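Long-range contacts in MutT/nudix family protein (Streptococcus pneumoniae, PDB 4HFQ), which hydrolyses UDP-linked precursors of peptidoglycan biosynthesis as a Nudix-family UDP-X diphosphatase: residues A[68-73]-A[144-149]; A[72-77]-A[108-113]; A[134-139]-A[184-189]. All blocks are in the same frame, centred on the assembly; numbering follows the deposited sequence. Where two conformers were deposited one is given.

Contact 1 (A[68-73]-A[144-149]); sequences PLMDVR and TKFVFG. With TRS (2-amino-2-hydroxymethyl-propane-1,3-diol), chain E; EDO (1,2-ethanediol), chain Y; SO4 (sulfate ion), chain F.
Two neighbouring parallel strands of the Nudix-fold mixed sheet, 69-78 and 143-153, meet here, with Asp71 beside Lys145 and Val72 beside Phe146. Five backbone bonds join them, among them Phe146 N to Asp71 O (2.9 Å) and Phe148 N to Arg73 O (2.9 Å).

One sheet face carries a salt-bridge network. Arg73 meets the Asp71 carboxylate along one flank, through NE and NH2. Its NE gives a nearly straight bond (171°) to the syn lone pair of OD2, at 2.9 Å in the guanidinium plane. Its NH2 reaches the syn lone pair of OD1, also at 2.9 Å. Lys145 comes to Asp71 OD2 from above the carboxylate plane, with NZ at 2.7 Å. Its chain runs beside Asp71 and then folds at its end: chi4 of -70° turns NZ back to the carboxylate. A bound Tris molecule spans the same group, its O1 on Asp71 OD1 and its O3 on Lys145 NZ.

The other face, with Met70, Val72 and Phe146, is mainly apolar. Val72 CG1 lies at the edge of the Phe148 ring, 4.1 Å from CE2. The Phe146 ring meets Phe146 of the second subunit, so this face reaches the dimer interface.

Arg73 NE and Lys145 NZ are only 3.8 Å apart. Asp71 OD2 accepts from both, and its negative charge probably offsets their repulsion.

Contact 2 (A[72-77]-A[108-113]); sequences VRAWIV and ENILKE. With SO4 (sulfate ion), chain F; SO4 (sulfate ion), chain H.
Ile110 presses its CD1 methyl against the backbone joining Arg73 to Ala74, 3.5 Å from Arg73 C and 3.6 Å from Ala74 N. Its CG1 is anti to the backbone N (chi1 -166°), which sends that branch off the helix to the strand. Ala74 CB closes on the same branch, 3.9 Å from Ile110 CG1. Val72 and Ile110 run alongside each other in opposite senses, with Val72 CG2 3.8 Å from Ile110 CD1. The Val72 CG2 methyl is also met by Glu113, whose OE1 comes within 3.4 Å. The two side chains cross at about a right angle. Asn109 CB lies 4.2 Å from Val72 CG2.

The segment 108-113 belongs to helix 106-118, the helix of the Nudix box. Segment 108-113 crosses strand 72-75 at 65°, with the closest axis approach 8.0 Å. Lys112 and Glu113 stand where the family motif has Arg-Glu. The glutamates of this motif include metal ligands in Nudix relatives.

Further out, Ile110 also packs on Phe148 of strand 143-153 and on Val124 of strand 120-132, which wedges it among three strands. Asn109 OD1 accepts from the backbone N of Glu101, tying the helix to the loop before it. Lys112 takes no part in the strand contact; it pairs with Glu116 in a salt bridge. Lys112 NZ also makes a weak bond, 3.3 Å, to O2 of the chain H sulfate.

Contact 3 (A[134-139]-A[184-189]); sequences NRFQLQ and KEQIEL
Gln137 and Gln186 face each other through their side-chain amides. The two chains cross at about a right angle, and the amide planes are turned 46° apart. Even so, both ends pair: Gln186 NE2 gives to Gln137 OE1 at 2.8 Å, and Gln137 NE2 gives to Gln186 OE1 at 2.9 Å. Each donor is tilted out of the plane of the accepting carbonyl, so the pair is twisted and not flat. Gln137 CG sits between its backbone N and carbonyl carbon, and a bend at chi2 (-110°) carries CD round to the helix.

The Phe136 ring stands beside this pair. Gln186 CG lies over one face, 4.1 Å from the ring centroid, as a CH-pi contact. Arg135 CG covers the opposite face, toward the rim. Gln186 NE2 passes close to the start of the side chain, 3.3 Å from Phe136 CB. The carboxylate of Glu185 comes to the ring edge, its OE1 3.7 Å from Phe136 CE1. Its plane is 69° from that of the ring. Phe131 of strand 120-132 also meets the ring, edge-to-face.

This joins the short helix 133-136 and the turn after it to the first turns of helix 184-194. The turn is held within itself as well, by Gln139 NE2 on Gln137 O at 2.9 Å.

Both amides have further partners. Gln137 NE2 also gives to Glu179 O, and Gln186 OE1 also accepts from Thr183 N. These fix which end of each amide is nitrogen and which is oxygen. Both amide oxygens are thus engaged inside the contact, and the outside partners hold each amide in one orientation. Glu185, exposed, sets its carboxylate at the ring edge, where the polarised C-H groups would probably favour it.

How the contacts relate
Contacts 1 and 2 are buried and share strand 69-78. Contact 1 joins it to strand 143-153 within the sheet, while contact 2 sets the Nudix helix across one face. Phe148 packs on Ile110, which joins the apolar side of contact 1 to contact 2. Contact 3 is partly buried and lies over the sheet face that carries Lys145, whose CE comes 3.6 Å from Gln137 OE1. The chemistry changes with place: backbone bonds and a charge network in contact 1, mainly methyl packing in contact 2, neutral amide pairing and a ring with a side-chain carbon over each face in contact 3. Contacts 1 and 3 also touch the second subunit; contact 2 does not.

Contact 1 (A[68-73]-A[144-149])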
loop_
_atom_site.group_PDB
_atom_site.type_symbol
_atom_site.label_atom_id
_atom_site.label_comp_id
_atom_site.label_asym_id
_atom_site.label_seq_id
_atom_site.Cartn_x
_atom_site.Cartn_y
_atom_site.Cartn_z
ATOM N N PRO A 68 -0.876 -3.290 0.603
ATOM C CA PRO A 68 0.144 -2.476 1.260
ATOM C C PRO A 68 -0.371 -1.961 2.607
ATOM O O PRO A 68 -1.573 -1.682 2.755
ATOM C CB PRO A 68 0.378 -1.343 0.255
ATOM C CG PRO A 68 0.033 -1.938 -1.070
ATOM C CD PRO A 68 -1.155 -2.818 -0.761
ATOM N N LEU A 69 0.534 -1.871 3.571
ATOM C CA LEU A 69 0.187 -1.432 4.918
ATOM C C LEU A 69 0.359 0.068 5.089
ATOM O O LEU A 69 1.100 0.710 4.335
ATOM C CB LEU A 69 1.053 -2.166 5.929
ATOM C CG LEU A 69 0.966 -3.695 5.927
ATOM C CD1 LEU A 69 1.942 -4.258 6.961
ATOM C CD2 LEU A 69 -0.444 -4.143 6.237
ATOM N N MET A 70 -0.356 0.638 6.059
ATOM C CA MET A 70 -0.232 2.061 6.384
ATOM C C MET A 70 0.952 2.353 7.294
ATOM O O MET A 70 1.155 1.684 8.314
ATOM C CB MET A 70 -1.514 2.584 7.056
ATOM C CG MET A 70 -1.431 4.037 7.538
ATOM S SD MET A 70 -2.970 4.650 8.258
ATOM C CE MET A 70 -4.066 3.496 7.432
ATOM N N ASP A 71 1.740 3.346 6.897
ATOM C CA ASP A 71 2.698 3.999 7.799
ATOM C C ASP A 71 2.418 5.487 7.714
ATOM O O ASP A 71 2.137 6.030 6.629
ATOM C CB ASP A 71 4.143 3.689 7.377
ATOM C CG ASP A 71 5.173 4.332 8.271
ATOM O OD1 ASP A 71 5.505 3.750 9.310
ATOM O OD2 ASP A 71 5.678 5.425 7.927
ATOM N N VAL A 72 2.432 6.140 8.870
ATOM C CA VAL A 72 2.215 7.606 8.933
ATOM C C VAL A 72 3.417 8.294 9.543
ATOM O O VAL A 72 4.053 7.755 10.453
ATOM C CB VAL A 72 0.909 8.000 9.688
ATOM C CG1 VAL A 72 -0.308 7.468 8.944
ATOM C CG2 VAL A 72 0.912 7.532 11.149
ATOM N N ARG A 73 3.734 9.479 9.024
ATOM C CA ARG A 73 4.877 10.256 9.495
ATOM C C ARG A 73 4.489 11.715 9.567
ATOM O O ARG A 73 3.638 12.186 8.799
ATOM C CB ARG A 73 6.094 10.125 8.577
ATOM C CG ARG A 73 6.663 8.717 8.461
ATOM C CD ARG A 73 7.331 8.291 9.753
ATOM N NE ARG A 73 7.273 6.833 9.906
ATOM C CZ ARG A 73 7.791 6.164 10.927
ATOM N NH1 ARG A 73 8.478 6.796 11.877
ATOM N NH2 ARG A 73 7.652 4.852 10.996
ATOM N N THR A 144 2.389 2.006 2.235
ATOM C CA THR A 144 2.109 3.374 1.774
ATOM C C THR A 144 2.439 4.305 2.938
ATOM O O THR A 144 1.778 4.281 3.981
ATOM C CB THR A 144 0.632 3.565 1.361
ATOM O OG1 THR A 144 -0.213 3.271 2.476
ATOM C CG2 THR A 144 0.263 2.622 0.201
ATOM N N LYS A 145 3.473 5.116 2.735
ATOM C CA LYS A 145 3.996 5.963 3.792
ATOM C C LYS A 145 3.484 7.390 3.583
ATOM O O LYS A 145 3.933 8.108 2.682
ATOM C CB LYS A 145 5.524 5.867 3.780
ATOM C CG LYS A 145 6.229 6.787 4.790
ATOM C CD LYS A 145 7.754 6.597 4.709
ATOM C CE LYS A 145 8.231 5.241 5.212
ATOM N NZ LYS A 145 8.105 5.068 6.691
ATOM N N PHE A 146 2.487 7.753 4.384
ATOM C CA PHE A 146 1.892 9.105 4.348
ATOM C C PHE A 146 2.793 10.013 5.171
ATOM O O PHE A 146 3.115 9.689 6.314
ATOM C CB PHE A 146 0.529 9.101 5.039
ATOM C CG PHE A 146 -0.544 8.337 4.323
ATOM C CD1 PHE A 146 -0.669 6.971 4.494
ATOM C CD2 PHE A 146 -1.459 8.997 3.503
ATOM C CE1 PHE A 146 -1.678 6.256 3.861
ATOM C CE2 PHE A 146 -2.468 8.290 2.856
ATOM C CZ PHE A 146 -2.560 6.918 3.013
ATOM N N VAL A 147 3.180 11.148 4.606
ATOM C CA VAL A 147 3.921 12.150 5.376
ATOM C C VAL A 147 3.090 13.422 5.417
ATOM O O VAL A 147 2.865 14.059 4.378
ATOM C CB VAL A 147 5.309 12.441 4.787
ATOM C CG1 VAL A 147 6.049 13.373 5.729
ATOM C CG2 VAL A 147 6.090 11.143 4.574
ATOM N N PHE A 148 2.613 13.752 6.619
ATOM C CA PHE A 148 1.761 14.903 6.849
ATOM C C PHE A 148 2.573 16.071 7.371
ATOM O O PHE A 148 3.363 15.918 8.303
ATOM C CB PHE A 148 0.699 14.574 7.900
ATOM C CG PHE A 148 -0.290 13.522 7.466
ATOM C CD1 PHE A 148 -1.401 13.869 6.707
ATOM C CD2 PHE A 148 -0.119 12.196 7.847
ATOM C CE1 PHE A 148 -2.333 12.901 6.324
ATOM C CE2 PHE A 148 -1.051 11.228 7.481
ATOM C CZ PHE A 148 -2.147 11.586 6.719
ATOM N N GLY A 149 2.389 17.240 6.769
ATOM C CA GLY A 149 2.935 18.470 7.366
ATOM C C GLY A 149 2.094 18.851 8.567
ATOM O O GLY A 149 0.868 18.997 8.429
HETATM C C TRS E . 8.338 0.999 8.829
HETATM C C1 TRS E . 7.624 0.954 10.168
HETATM C C2 TRS E . 9.489 0.025 8.693
HETATM C C3 TRS E . 8.894 2.372 8.705
HETATM N N TRS E . 7.548 1.062 7.580
HETATM O O1 TRS E . 6.250 1.310 10.108
HETATM O O2 TRS E . 8.945 -1.304 8.842
HETATM O O3 TRS E . 8.606 2.495 7.325
HETATM C C1 EDO Y . -3.033 2.607 2.871
HETATM O O1 EDO Y . -4.359 2.534 2.330
HETATM C C2 EDO Y . -2.409 1.195 2.915
HETATM O O2 EDO Y . -3.120 0.244 3.795
HETATM S S SO4 F . 9.417 6.089 15.570
HETATM O O1 SO4 F . 10.409 5.560 16.540
HETATM O O2 SO4 F . 8.105 5.458 15.850
HETATM O O3 SO4 F . 9.307 7.556 15.701
HETATM O O4 SO4 F . 9.834 5.776 14.185
#

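Contact 2 (A[72-77]-A[108-113])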
loop_
_atom_site.group_PDB
_atom_site.type_symbol
_atom_site.label_atom_id
_atom_site.label_comp_id
_atom_site.label_asym_id
_atom_site.label_seq_id
_atom_site.Cartn_x
_atom_site.Cartn_y
_atom_site.Cartn_z
ATOM N N VAL A 72 2.432 6.140 8.870
ATOM C CA VAL A 72 2.215 7.606 8.933
ATOM C C VAL A 72 3.417 8.294 9.543
ATOM O O VAL A 72 4.053 7.755 10.453
ATOM C CB VAL A 72 0.909 8.000 9.688
ATOM C CG1 VAL A 72 -0.308 7.468 8.944
ATOM C CG2 VAL A 72 0.912 7.532 11.149
ATOM N N ARG A 73 3.734 9.479 9.024
ATOM C CA ARG A 73 4.877 10.256 9.495
ATOM C C ARG A 73 4.489 11.715 9.567
ATOM O O ARG A 73 3.638 12.186 8.799
ATOM C CB ARG A 73 6.094 10.125 8.577
ATOM C CG ARG A 73 6.663 8.717 8.461
ATOM C CD ARG A 73 7.331 8.291 9.753
ATOM N NE ARG A 73 7.273 6.833 9.906
ATOM C CZ ARG A 73 7.791 6.164 10.927
ATOM N NH1 ARG A 73 8.478 6.796 11.877
ATOM N NH2 ARG A 73 7.652 4.852 10.996
ATOM N N ALA A 74 5.137 12.429 10.496
ATOM C CA ALA A 74 4.913 13.857 10.703
ATOM C C ALA A 74 6.136 14.667 10.285
ATOM O O ALA A 74 7.252 14.380 10.704
ATOM C CB ALA A 74 4.607 14.129 12.168
ATOM N N TRP A 75 5.871 15.697 9.493
ATOM C CA TRP A 75 6.862 16.678 9.065
ATOM C C TRP A 75 6.580 17.973 9.789
ATOM O O TRP A 75 5.605 18.653 9.504
ATOM C CB TRP A 75 6.757 16.844 7.566
ATOM C CG TRP A 75 7.680 17.864 6.978
ATOM C CD1 TRP A 75 7.430 19.211 6.729
ATOM C CD2 TRP A 75 9.044 17.617 6.511
ATOM N NE1 TRP A 75 8.526 19.789 6.127
ATOM C CE2 TRP A 75 9.531 18.888 5.979
ATOM C CE3 TRP A 75 9.880 16.497 6.478
ATOM C CZ2 TRP A 75 10.807 19.018 5.454
ATOM C CZ3 TRP A 75 11.160 16.648 5.941
ATOM C CH2 TRP A 75 11.600 17.881 5.425
ATOM N N ILE A 76 7.423 18.253 10.785
ATOM C CA ILE A 76 7.261 19.404 11.688
ATOM C C ILE A 76 8.495 20.283 11.530
ATOM O O ILE A 76 9.601 19.852 11.817
ATOM C CB ILE A 76 7.158 18.893 13.140
ATOM C CG1 ILE A 76 5.951 17.941 13.296
ATOM C CG2 ILE A 76 7.085 20.062 14.124
ATOM C CD1 ILE A 76 6.096 16.928 14.406
ATOM N N VAL A 77 8.283 21.499 11.039
ATOM C CA VAL A 77 9.404 22.438 10.829
ATOM C C VAL A 77 9.292 23.624 11.769
ATOM O O VAL A 77 8.238 24.251 11.841
ATOM C CB VAL A 77 9.470 22.941 9.372
ATOM C CG1 VAL A 77 10.538 24.030 9.192
ATOM C CG2 VAL A 77 9.728 21.785 8.409
ATOM N N GLU A 108 -5.995 11.111 12.368
ATOM C CA GLU A 108 -6.056 10.777 13.793
ATOM C C GLU A 108 -4.856 9.924 14.188
ATOM O O GLU A 108 -4.282 10.100 15.267
ATOM C CB GLU A 108 -7.353 10.059 14.140
ATOM C CG GLU A 108 -8.557 10.977 14.132
ATOM C CD GLU A 108 -9.877 10.245 14.038
ATOM O OE1 GLU A 108 -9.917 8.989 13.985
ATOM O OE2 GLU A 108 -10.914 10.967 14.002
ATOM N N ASN A 109 -4.446 9.012 13.314
ATOM C CA ASN A 109 -3.277 8.188 13.581
ATOM C C ASN A 109 -2.012 9.017 13.744
ATOM O O ASN A 109 -1.269 8.809 14.703
ATOM C CB ASN A 109 -3.101 7.151 12.468
ATOM C CG ASN A 109 -3.704 5.809 12.825
ATOM O OD1 ASN A 109 -3.354 5.233 13.837
ATOM N ND2 ASN A 109 -4.607 5.297 11.979
ATOM N N ILE A 110 -1.771 9.983 12.858
ATOM C CA ILE A 110 -0.535 10.752 12.993
ATOM C C ILE A 110 -0.582 11.651 14.226
ATOM O O ILE A 110 0.426 11.794 14.902
ATOM C CB ILE A 110 -0.095 11.506 11.704
ATOM C CG1 ILE A 110 1.363 11.981 11.834
ATOM C CG2 ILE A 110 -1.001 12.693 11.378
ATOM C CD1 ILE A 110 2.357 10.904 12.242
ATOM N N LEU A 111 -1.744 12.224 14.538
ATOM C CA LEU A 111 -1.837 13.061 15.735
ATOM C C LEU A 111 -1.606 12.249 17.004
ATOM O O LEU A 111 -0.938 12.731 17.937
ATOM C CB LEU A 111 -3.181 13.783 15.797
ATOM C CG LEU A 111 -3.332 14.802 14.666
ATOM C CD1 LEU A 111 -4.722 15.427 14.691
ATOM C CD2 LEU A 111 -2.246 15.876 14.726
ATOM N N LYS A 112 -2.152 11.041 17.055
ATOM C CA LYS A 112 -1.967 10.154 18.198
ATOM C C LYS A 112 -0.482 9.838 18.373
ATOM O O LYS A 112 0.069 9.960 19.483
ATOM C CB LYS A 112 -2.796 8.872 18.018
ATOM C CG LYS A 112 -2.607 7.829 19.114
ATOM C CD LYS A 112 -3.539 6.646 18.874
ATOM C CE LYS A 112 -3.504 5.638 20.011
ATOM N NZ LYS A 112 -2.278 4.815 19.924
ATOM N N GLU A 113 0.191 9.489 17.284
ATOM C CA GLU A 113 1.601 9.127 17.354
ATOM C C GLU A 113 2.479 10.322 17.682
ATOM O O GLU A 113 3.406 10.192 18.484
ATOM C CB GLU A 113 2.034 8.356 16.111
ATOM C CG GLU A 113 1.192 7.091 16.053
ATOM C CD GLU A 113 1.390 6.232 14.838
ATOM O OE1 GLU A 113 2.310 6.498 14.058
ATOM O OE2 GLU A 113 0.609 5.271 14.674
HETATM S S SO4 F . 9.417 6.089 15.570
HETATM O O1 SO4 F . 10.409 5.560 16.540
HETATM O O2 SO4 F . 8.105 5.458 15.850
HETATM O O3 SO4 F . 9.307 7.556 15.701
HETATM O O4 SO4 F . 9.834 5.776 14.185
HETATM S S SO4 H . -5.106 2.281 21.362
HETATM O O1 SO4 H . -5.095 0.823 21.608
HETATM O O2 SO4 H . -3.925 2.899 22.024
HETATM O O3 SO4 H . -5.034 2.505 19.904
HETATM O O4 SO4 H . -6.331 2.872 21.929
#

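Contact 3 (A[134-139]-A[184-189])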
loop_
_atom_site.group_PDB
_atom_site.type_symbol
_atom_site.label_atom_id
_atom_site.label_comp_id
_atom_site.label_asym_id
_atom_site.label_seq_id
_atom_site.Cartn_x
_atom_site.Cartn_y
_atom_site.Cartn_z
ATOM N N ASN A 134 8.603 0.237 -1.171
ATOM C CA ASN A 134 9.333 -0.644 -2.093
ATOM C C ASN A 134 10.302 0.133 -2.954
ATOM O O ASN A 134 11.316 -0.424 -3.383
ATOM C CB ASN A 134 8.384 -1.466 -2.972
ATOM C CG ASN A 134 7.908 -2.733 -2.302
ATOM O OD1 ASN A 134 7.972 -2.902 -1.093
ATOM N ND2 ASN A 134 7.373 -3.648 -3.114
ATOM N N ARG A 135 10.011 1.412 -3.194
ATOM C CA ARG A 135 10.912 2.284 -3.956
ATOM C C ARG A 135 12.065 2.822 -3.117
ATOM O O ARG A 135 13.223 2.779 -3.552
ATOM C CB ARG A 135 10.122 3.442 -4.577
ATOM C CG ARG A 135 10.994 4.488 -5.282
ATOM C CD ARG A 135 10.131 5.492 -6.036
ATOM N NE ARG A 135 9.398 4.870 -7.135
ATOM C CZ ARG A 135 9.877 4.718 -8.364
ATOM N NH1 ARG A 135 11.093 5.153 -8.667
ATOM N NH2 ARG A 135 9.155 4.117 -9.295
ATOM N N PHE A 136 11.764 3.305 -1.919
ATOM C CA PHE A 136 12.749 4.083 -1.150
ATOM C C PHE A 136 13.458 3.317 -0.058
ATOM O O PHE A 136 14.552 3.705 0.342
ATOM C CB PHE A 136 12.086 5.310 -0.528
ATOM C CG PHE A 136 11.735 6.362 -1.526
ATOM C CD1 PHE A 136 12.689 7.306 -1.927
ATOM C CD2 PHE A 136 10.460 6.414 -2.081
ATOM C CE1 PHE A 136 12.364 8.276 -2.859
ATOM C CE2 PHE A 136 10.143 7.372 -3.021
ATOM C CZ PHE A 136 11.087 8.316 -3.409
ATOM N N GLN A 137 12.830 2.288 0.487
ATOM C CA GLN A 137 13.388 1.557 1.604
ATOM C C GLN A 137 12.773 0.161 1.637
ATOM O O GLN A 137 12.055 -0.224 2.574
ATOM C CB GLN A 137 13.147 2.312 2.916
ATOM C CG GLN A 137 11.676 2.648 3.250
ATOM C CD GLN A 137 11.323 4.132 3.160
ATOM O OE1 GLN A 137 10.377 4.517 2.472
ATOM N NE2 GLN A 137 12.060 4.973 3.893
ATOM N N LEU A 138 13.123 -0.613 0.615
ATOM C CA LEU A 138 12.551 -1.928 0.442
ATOM C C LEU A 138 12.698 -2.769 1.704
ATOM O O LEU A 138 13.752 -2.776 2.365
ATOM C CB LEU A 138 13.201 -2.629 -0.743
ATOM C CG LEU A 138 12.671 -4.041 -1.053
ATOM C CD1 LEU A 138 11.206 -4.051 -1.469
ATOM C CD2 LEU A 138 13.534 -4.684 -2.136
ATOM N N GLN A 139 11.630 -3.473 2.055
ATOM C CA GLN A 139 11.593 -4.291 3.263
ATOM C C GLN A 139 10.516 -5.369 3.094
ATOM O O GLN A 139 9.773 -5.363 2.098
ATOM C CB GLN A 139 11.387 -3.423 4.510
ATOM C CG GLN A 139 10.195 -2.478 4.382
ATOM C CD GLN A 139 10.166 -1.454 5.484
ATOM O OE1 GLN A 139 9.700 -1.722 6.578
ATOM N NE2 GLN A 139 10.683 -0.255 5.185
ATOM N N LYS A 184 17.289 10.119 3.533
ATOM C CA LYS A 184 17.721 11.476 3.223
ATOM C C LYS A 184 17.058 11.993 1.949
ATOM O O LYS A 184 16.630 13.158 1.874
ATOM C CB LYS A 184 19.249 11.516 3.106
ATOM C CG LYS A 184 19.792 12.901 2.792
ATOM C CD LYS A 184 21.314 12.925 2.912
ATOM C CE LYS A 184 21.865 14.267 2.484
ATOM N NZ LYS A 184 23.309 14.336 2.855
ATOM N N GLU A 185 16.947 11.123 0.948
ATOM C CA GLU A 185 16.301 11.514 -0.279
ATOM C C GLU A 185 14.844 11.923 -0.027
ATOM O O GLU A 185 14.371 12.907 -0.583
ATOM C CB GLU A 185 16.360 10.381 -1.304
ATOM C CG GLU A 185 15.796 10.797 -2.640
ATOM C CD GLU A 185 15.748 9.684 -3.662
ATOM O OE1 GLU A 185 16.036 8.515 -3.325
ATOM O OE2 GLU A 185 15.401 9.990 -4.824
ATOM N N GLN A 186 14.140 11.166 0.809
ATOM C CA GLN A 186 12.765 11.518 1.112
ATOM C C GLN A 186 12.701 12.858 1.840
ATOM O O GLN A 186 11.843 13.675 1.511
ATOM C CB GLN A 186 12.110 10.418 1.945
ATOM C CG GLN A 186 11.774 9.157 1.150
ATOM C CD GLN A 186 11.356 7.991 2.016
ATOM O OE1 GLN A 186 11.852 7.794 3.124
ATOM N NE2 GLN A 186 10.376 7.198 1.509
ATOM N N ILE A 187 13.597 13.064 2.821
ATOM C CA ILE A 187 13.622 14.327 3.561
ATOM C C ILE A 187 13.863 15.500 2.609
ATOM O O ILE A 187 13.224 16.545 2.719
ATOM C CB ILE A 187 14.638 14.281 4.716
ATOM C CG1 ILE A 187 14.086 13.345 5.804
ATOM C CG2 ILE A 187 14.889 15.687 5.274
ATOM C CD1 ILE A 187 15.041 13.023 6.925
ATOM N N GLU A 188 14.764 15.311 1.648
ATOM C CA GLU A 188 15.041 16.372 0.686
ATOM C C GLU A 188 13.844 16.674 -0.218
ATOM O O GLU A 188 13.543 17.846 -0.480
ATOM C CB GLU A 188 16.317 16.061 -0.100
ATOM C CG GLU A 188 17.559 16.195 0.789
ATOM C CD GLU A 188 18.867 15.772 0.138
ATOM O OE1 GLU A 188 18.843 15.112 -0.912
ATOM O OE2 GLU A 188 19.936 16.107 0.707
ATOM N N LEU A 189 13.170 15.627 -0.685
ATOM C CA LEU A 189 11.931 15.765 -1.455
ATOM C C LEU A 189 10.868 16.510 -0.659
ATOM O O LEU A 189 10.221 17.433 -1.158
ATOM C CB LEU A 189 11.390 14.376 -1.807
ATOM C CG LEU A 189 11.192 13.897 -3.246
ATOM C CD1 LEU A 189 12.327 14.260 -4.184
ATOM C CD2 LEU A 189 10.986 12.397 -3.230
#